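Local coordinates for pyrroline-5-carboxylate reductase catalytic N-terminal domain-containing protein (Sinorhizobium meliloti, PDB 4HUJ) that is of unknown function but probably binds a dinucleotide cofactor and may act as an oxidoreductase, at residues K143-L156 against R167-N179. Numbering follows the deposited sequence.
Sequences KVVKAFNTLPAAVL and RVLFLSGNHSDAN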
loop_
_atom_site.group_PDB
_atom_site.type_symbol
_atom_site.label_atom_id
_atom_site.label_comp_id
_atom_site.label_asym_id
_atom_site.label_seq_id
_atom_site.Cartn_x
_atom_site.Cartn_y
_atom_site.Cartn_z
ATOM N N LYS A 143 -0.035 -12.854 4.049
ATOM C CA LYS A 143 0.608 -12.154 5.154
ATOM C C LYS A 143 0.350 -10.659 4.936
ATOM O O LYS A 143 0.751 -10.099 3.918
ATOM C CB LYS A 143 2.103 -12.470 5.207
ATOM C CG LYS A 143 2.415 -13.884 5.716
ATOM C CD LYS A 143 3.906 -14.203 5.639
ATOM C CE LYS A 143 4.154 -15.645 6.057
ATOM N NZ LYS A 143 5.572 -16.084 5.853
ATOM N N VAL A 144 -0.354 -10.036 5.878
ATOM C CA VAL A 144 -0.778 -8.640 5.728
ATOM C C VAL A 144 0.153 -7.684 6.468
ATOM O O VAL A 144 0.522 -7.929 7.616
ATOM C CB VAL A 144 -2.249 -8.434 6.189
ATOM C CG1 VAL A 144 -2.655 -6.949 6.140
ATOM C CG2 VAL A 144 -3.195 -9.268 5.320
ATOM N N VAL A 145 0.543 -6.611 5.783
ATOM C CA VAL A 145 1.323 -5.526 6.383
ATOM C C VAL A 145 0.496 -4.252 6.249
ATOM O O VAL A 145 -0.053 -3.992 5.183
ATOM C CB VAL A 145 2.684 -5.345 5.669
ATOM C CG1 VAL A 145 3.451 -4.129 6.216
ATOM C CG2 VAL A 145 3.529 -6.600 5.794
ATOM N N LYS A 146 0.409 -3.469 7.325
ATOM C CA LYS A 146 -0.263 -2.166 7.288
ATOM C C LYS A 146 0.791 -1.102 6.994
ATOM O O LYS A 146 1.715 -0.909 7.781
ATOM C CB LYS A 146 -0.954 -1.886 8.633
ATOM C CG LYS A 146 -1.820 -0.621 8.654
ATOM C CD LYS A 146 -2.415 -0.394 10.035
ATOM C CE LYS A 146 -3.313 0.841 10.057
ATOM N NZ LYS A 146 -4.556 0.585 9.266
ATOM N N ALA A 147 0.661 -0.432 5.847
ATOM C CA ALA A 147 1.620 0.590 5.424
ATOM C C ALA A 147 1.066 1.436 4.285
ATOM O O ALA A 147 0.196 0.989 3.553
ATOM C CB ALA A 147 2.947 -0.061 5.003
ATOM N N PHE A 148 1.615 2.646 4.141
ATOM C CA PHE A 148 1.236 3.624 3.103
ATOM C C PHE A 148 -0.110 4.294 3.388
ATOM O O PHE A 148 -0.632 5.008 2.532
ATOM C CB PHE A 148 1.207 3.023 1.679
ATOM C CG PHE A 148 2.516 2.430 1.216
ATOM C CD1 PHE A 148 3.604 3.242 0.904
ATOM C CD2 PHE A 148 2.633 1.055 1.035
ATOM C CE1 PHE A 148 4.807 2.685 0.455
ATOM C CE2 PHE A 148 3.830 0.487 0.587
ATOM C CZ PHE A 148 4.916 1.308 0.291
ATOM N N ASN A 149 -0.672 4.064 4.575
ATOM C CA ASN A 149 -1.944 4.692 4.946
ATOM C C ASN A 149 -1.757 6.020 5.687
ATOM O O ASN A 149 -2.722 6.731 5.963
ATOM C CB ASN A 149 -2.752 3.746 5.839
ATOM C CG ASN A 149 -2.171 3.644 7.239
ATOM O OD1 ASN A 149 -1.065 3.143 7.423
ATOM N ND2 ASN A 149 -2.911 4.135 8.233
ATOM N N THR A 150 -0.511 6.349 6.014
ATOM C CA THR A 150 -0.252 7.409 6.980
ATOM C C THR A 150 -0.080 8.791 6.370
ATOM O O THR A 150 -0.271 9.795 7.055
ATOM C CB THR A 150 0.983 7.085 7.820
ATOM O OG1 THR A 150 2.038 6.672 6.942
ATOM C CG2 THR A 150 0.665 5.949 8.797
ATOM N N LEU A 151 0.297 8.852 5.099
ATOM C CA LEU A 151 0.598 10.135 4.489
ATOM C C LEU A 151 -0.420 10.538 3.431
ATOM O O LEU A 151 -0.889 9.693 2.668
ATOM C CB LEU A 151 2.007 10.119 3.888
ATOM C CG LEU A 151 3.172 9.883 4.854
ATOM C CD1 LEU A 151 4.474 9.939 4.086
ATOM C CD2 LEU A 151 3.167 10.909 5.991
ATOM N N PRO A 152 -0.746 11.844 3.373
ATOM C CA PRO A 152 -1.502 12.371 2.253
ATOM C C PRO A 152 -0.760 12.085 0.950
ATOM O O PRO A 152 0.469 12.093 0.932
ATOM C CB PRO A 152 -1.513 13.887 2.509
ATOM C CG PRO A 152 -1.186 14.049 3.934
ATOM C CD PRO A 152 -0.325 12.901 4.310
ATOM N N ALA A 153 -1.513 11.846 -0.121
ATOM C CA ALA A 153 -0.944 11.581 -1.435
ATOM C C ALA A 153 0.072 12.636 -1.875
ATOM O O ALA A 153 1.101 12.296 -2.457
ATOM C CB ALA A 153 -2.048 11.429 -2.461
ATOM N N ALA A 154 -0.199 13.910 -1.582
ATOM C CA ALA A 154 0.705 14.988 -2.002
ATOM C C ALA A 154 2.069 14.885 -1.317
ATOM O O ALA A 154 3.093 15.264 -1.896
ATOM C CB ALA A 154 0.076 16.354 -1.749
ATOM N N VAL A 155 2.076 14.360 -0.090
ATOM C CA VAL A 155 3.321 14.132 0.644
ATOM C C VAL A 155 4.014 12.874 0.106
ATOM O O VAL A 155 5.212 12.901 -0.172
ATOM C CB VAL A 155 3.097 14.036 2.179
ATOM C CG1 VAL A 155 4.420 13.798 2.916
ATOM C CG2 VAL A 155 2.434 15.304 2.708
ATOM N N LEU A 156 3.255 11.786 -0.045
ATOM C CA LEU A 156 3.791 10.525 -0.559
ATOM C C LEU A 156 4.404 10.683 -1.958
ATOM O O LEU A 156 5.424 10.068 -2.260
ATOM C CB LEU A 156 2.707 9.438 -0.585
ATOM C CG LEU A 156 3.178 8.001 -0.837
ATOM C CD1 LEU A 156 3.866 7.442 0.399
ATOM C CD2 LEU A 156 2.016 7.119 -1.237
ATOM N N ARG A 167 11.765 10.939 4.400
ATOM C CA ARG A 167 10.370 10.888 4.838
ATOM C C ARG A 167 10.051 9.541 5.488
ATOM O O ARG A 167 10.363 8.486 4.938
ATOM C CB ARG A 167 9.436 11.157 3.650
ATOM C CG ARG A 167 7.937 11.219 3.988
ATOM C CD ARG A 167 7.627 12.344 4.989
ATOM N NE ARG A 167 7.862 13.681 4.430
ATOM C CZ ARG A 167 8.204 14.752 5.151
ATOM N NH1 ARG A 167 8.380 14.661 6.466
ATOM N NH2 ARG A 167 8.381 15.925 4.555
ATOM N N VAL A 168 9.414 9.590 6.657
ATOM C CA VAL A 168 9.123 8.388 7.428
ATOM C C VAL A 168 7.809 7.747 7.005
ATOM O O VAL A 168 6.776 8.425 6.910
ATOM C CB VAL A 168 9.087 8.682 8.951
ATOM C CG1 VAL A 168 8.571 7.471 9.744
ATOM C CG2 VAL A 168 10.470 9.090 9.437
ATOM N N LEU A 169 7.871 6.441 6.762
ATOM C CA LEU A 169 6.675 5.620 6.588
ATOM C C LEU A 169 6.633 4.566 7.680
ATOM O O LEU A 169 7.469 3.655 7.718
ATOM C CB LEU A 169 6.640 4.959 5.204
ATOM C CG LEU A 169 6.159 5.826 4.037
ATOM C CD1 LEU A 169 6.310 5.080 2.719
ATOM C CD2 LEU A 169 4.711 6.278 4.227
ATOM N N PHE A 170 5.672 4.702 8.586
ATOM C CA PHE A 170 5.414 3.666 9.583
ATOM C C PHE A 170 4.771 2.432 8.944
ATOM O O PHE A 170 4.001 2.538 7.986
ATOM C CB PHE A 170 4.533 4.210 10.718
ATOM C CG PHE A 170 5.184 5.303 11.515
ATOM C CD1 PHE A 170 6.188 5.006 12.436
ATOM C CD2 PHE A 170 4.812 6.637 11.331
ATOM C CE1 PHE A 170 6.807 6.017 13.174
ATOM C CE2 PHE A 170 5.424 7.663 12.066
ATOM C CZ PHE A 170 6.419 7.352 12.993
ATOM N N LEU A 171 5.114 1.256 9.461
ATOM C CA LEU A 171 4.462 0.012 9.039
ATOM C C LEU A 171 4.276 -0.898 10.239
ATOM O O LEU A 171 4.882 -0.684 11.287
ATOM C CB LEU A 171 5.255 -0.707 7.936
ATOM C CG LEU A 171 6.581 -1.372 8.334
ATOM C CD1 LEU A 171 6.833 -2.600 7.483
ATOM C CD2 LEU A 171 7.743 -0.384 8.215
ATOM N N SER A 172 3.421 -1.903 10.085
ATOM C CA SER A 172 3.151 -2.849 11.152
ATOM C C SER A 172 2.516 -4.095 10.553
ATOM O O SER A 172 2.111 -4.098 9.389
ATOM C CB SER A 172 2.232 -2.240 12.217
ATOM O OG SER A 172 1.068 -1.676 11.636
ATOM N N GLY A 173 2.435 -5.149 11.347
ATOM C CA GLY A 173 1.946 -6.429 10.847
ATOM C C GLY A 173 2.399 -7.569 11.735
ATOM O O GLY A 173 3.394 -7.453 12.461
ATOM N N ASN A 174 1.672 -8.679 11.659
ATOM C CA ASN A 174 1.888 -9.801 12.571
ATOM C C ASN A 174 3.036 -10.728 12.180
ATOM O O ASN A 174 3.517 -11.517 13.007
ATOM C CB ASN A 174 0.593 -10.591 12.731
ATOM C CG ASN A 174 -0.522 -9.768 13.332
ATOM O OD1 ASN A 174 -0.282 -8.789 14.046
ATOM N ND2 ASN A 174 -1.757 -10.154 13.042
ATOM N N HIS A 175 3.481 -10.608 10.932
ATOM C CA HIS A 175 4.491 -11.498 10.362
ATOM C C HIS A 175 5.798 -10.746 10.123
ATOM O O HIS A 175 5.899 -9.947 9.183
ATOM C CB HIS A 175 3.972 -12.100 9.050
ATOM C CG HIS A 175 2.594 -12.675 9.156
ATOM N ND1 HIS A 175 2.352 -13.945 9.634
ATOM C CD2 HIS A 175 1.382 -12.151 8.852
ATOM C CE1 HIS A 175 1.051 -14.178 9.621
ATOM N NE2 HIS A 175 0.440 -13.105 9.150
ATOM N N SER A 176 6.802 -11.004 10.963
ATOM C CA SER A 176 8.059 -10.246 10.897
ATOM C C SER A 176 8.741 -10.316 9.529
ATOM O O SER A 176 9.343 -9.341 9.094
ATOM C CB SER A 176 9.033 -10.667 12.003
ATOM O OG SER A 176 9.293 -12.055 11.944
ATOM N N ASP A 177 8.634 -11.455 8.849
ATOM C CA ASP A 177 9.264 -11.608 7.542
ATOM C C ASP A 177 8.567 -10.762 6.475
ATOM O O ASP A 177 9.222 -10.161 5.629
ATOM C CB ASP A 177 9.358 -13.081 7.125
ATOM C CG ASP A 177 7.999 -13.753 6.992
ATOM O OD1 ASP A 177 7.049 -13.397 7.721
ATOM O OD2 ASP A 177 7.883 -14.662 6.149
ATOM N N ALA A 178 7.241 -10.694 6.540
ATOM C CA ALA A 178 6.491 -9.836 5.625
ATOM C C ALA A 178 6.796 -8.359 5.914
ATOM O O ALA A 178 7.024 -7.576 4.991
ATOM C CB ALA A 178 5.006 -10.121 5.723
ATOM N N ASN A 179 6.804 -7.983 7.192
ATOM C CA ASN A 179 7.174 -6.619 7.583
ATOM C C ASN A 179 8.539 -6.230 7.020
ATOM O O ASN A 179 8.704 -5.146 6.466
ATOM C CB ASN A 179 7.198 -6.473 9.104
ATOM C CG ASN A 179 5.807 -6.446 9.722
ATOM O OD1 ASN A 179 4.827 -6.879 9.120
ATOM N ND2 ASN A 179 5.724 -5.934 10.941
HETATM O O HOH W 1 2.936 -8.967 8.587
HETATM O O HOH W 2 -0.501 -8.914 9.876
HETATM O O HOH W 3 -1.772 -11.707 7.909
HETATM O O HOH W 4 2.818 4.110 6.193
HETATM O O HOH W 5 4.285 7.579 8.074
#
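Lys146 and Ser172 form an antiparallel hydrogen-bonded pair where strands 143-147 and 167-173 run alongside each other at 154°, with Lys146 N to Ser172 O at 2.7 Å and Ser172 N to Lys146 O at 3.0 Å. This is where the sheet of the Rossmann-type dinucleotide-binding fold changes direction: strand 143-147 runs parallel to strand 108-111 on its other edge but antiparallel to 167-173. Ser172 OG lies beside Lys146 CB and is hydrogen-bonded to Gln206 and Ser202, while the lysine chain leads away to Thr132. On the opposite sheet face Leu171 touches Val145 CG1 through CD1 and Ala147 CB through CB, and Val145 CG2 also reaches Ala178 CB at the start of helix 176-188.

Beyond the paired residues the strands part, and water fills in for direct backbone bonds. One molecule accepts from Phe148 N, donates to Phe170 O and bonds Thr150 OG1; a second joins that same hydroxyl to Val168 O and Phe170 N. Leu169 turns its two methyls to different partners: CD1 meets Phe148 CE1 at 3.6 Å, whereas CD2 lies against Leu151 CD1. Phe148 and Leu156 also touch helix 32-44, which adjoins a GxGxxG-type glycine motif, probably the dinucleotide-binding one. Farther along, Val155 CG1 touches Arg167 NE.

At the other end, water again links the chains: two molecules lie against Val144 O, one accepting from Asn174 N and the other from His175 N. With CG anti to its carbonyl carbon (chi1 -73°), Lys143 sets that atom over the centre of the His175 ring in a CH-pi contact, 3.7 Å from the centroid. The extended chain beyond carries the ammonium on to the first turn of helix 176-188, where NZ forms a salt bridge with Asp177, meeting OD2 at 2.7 Å on its syn lone pair.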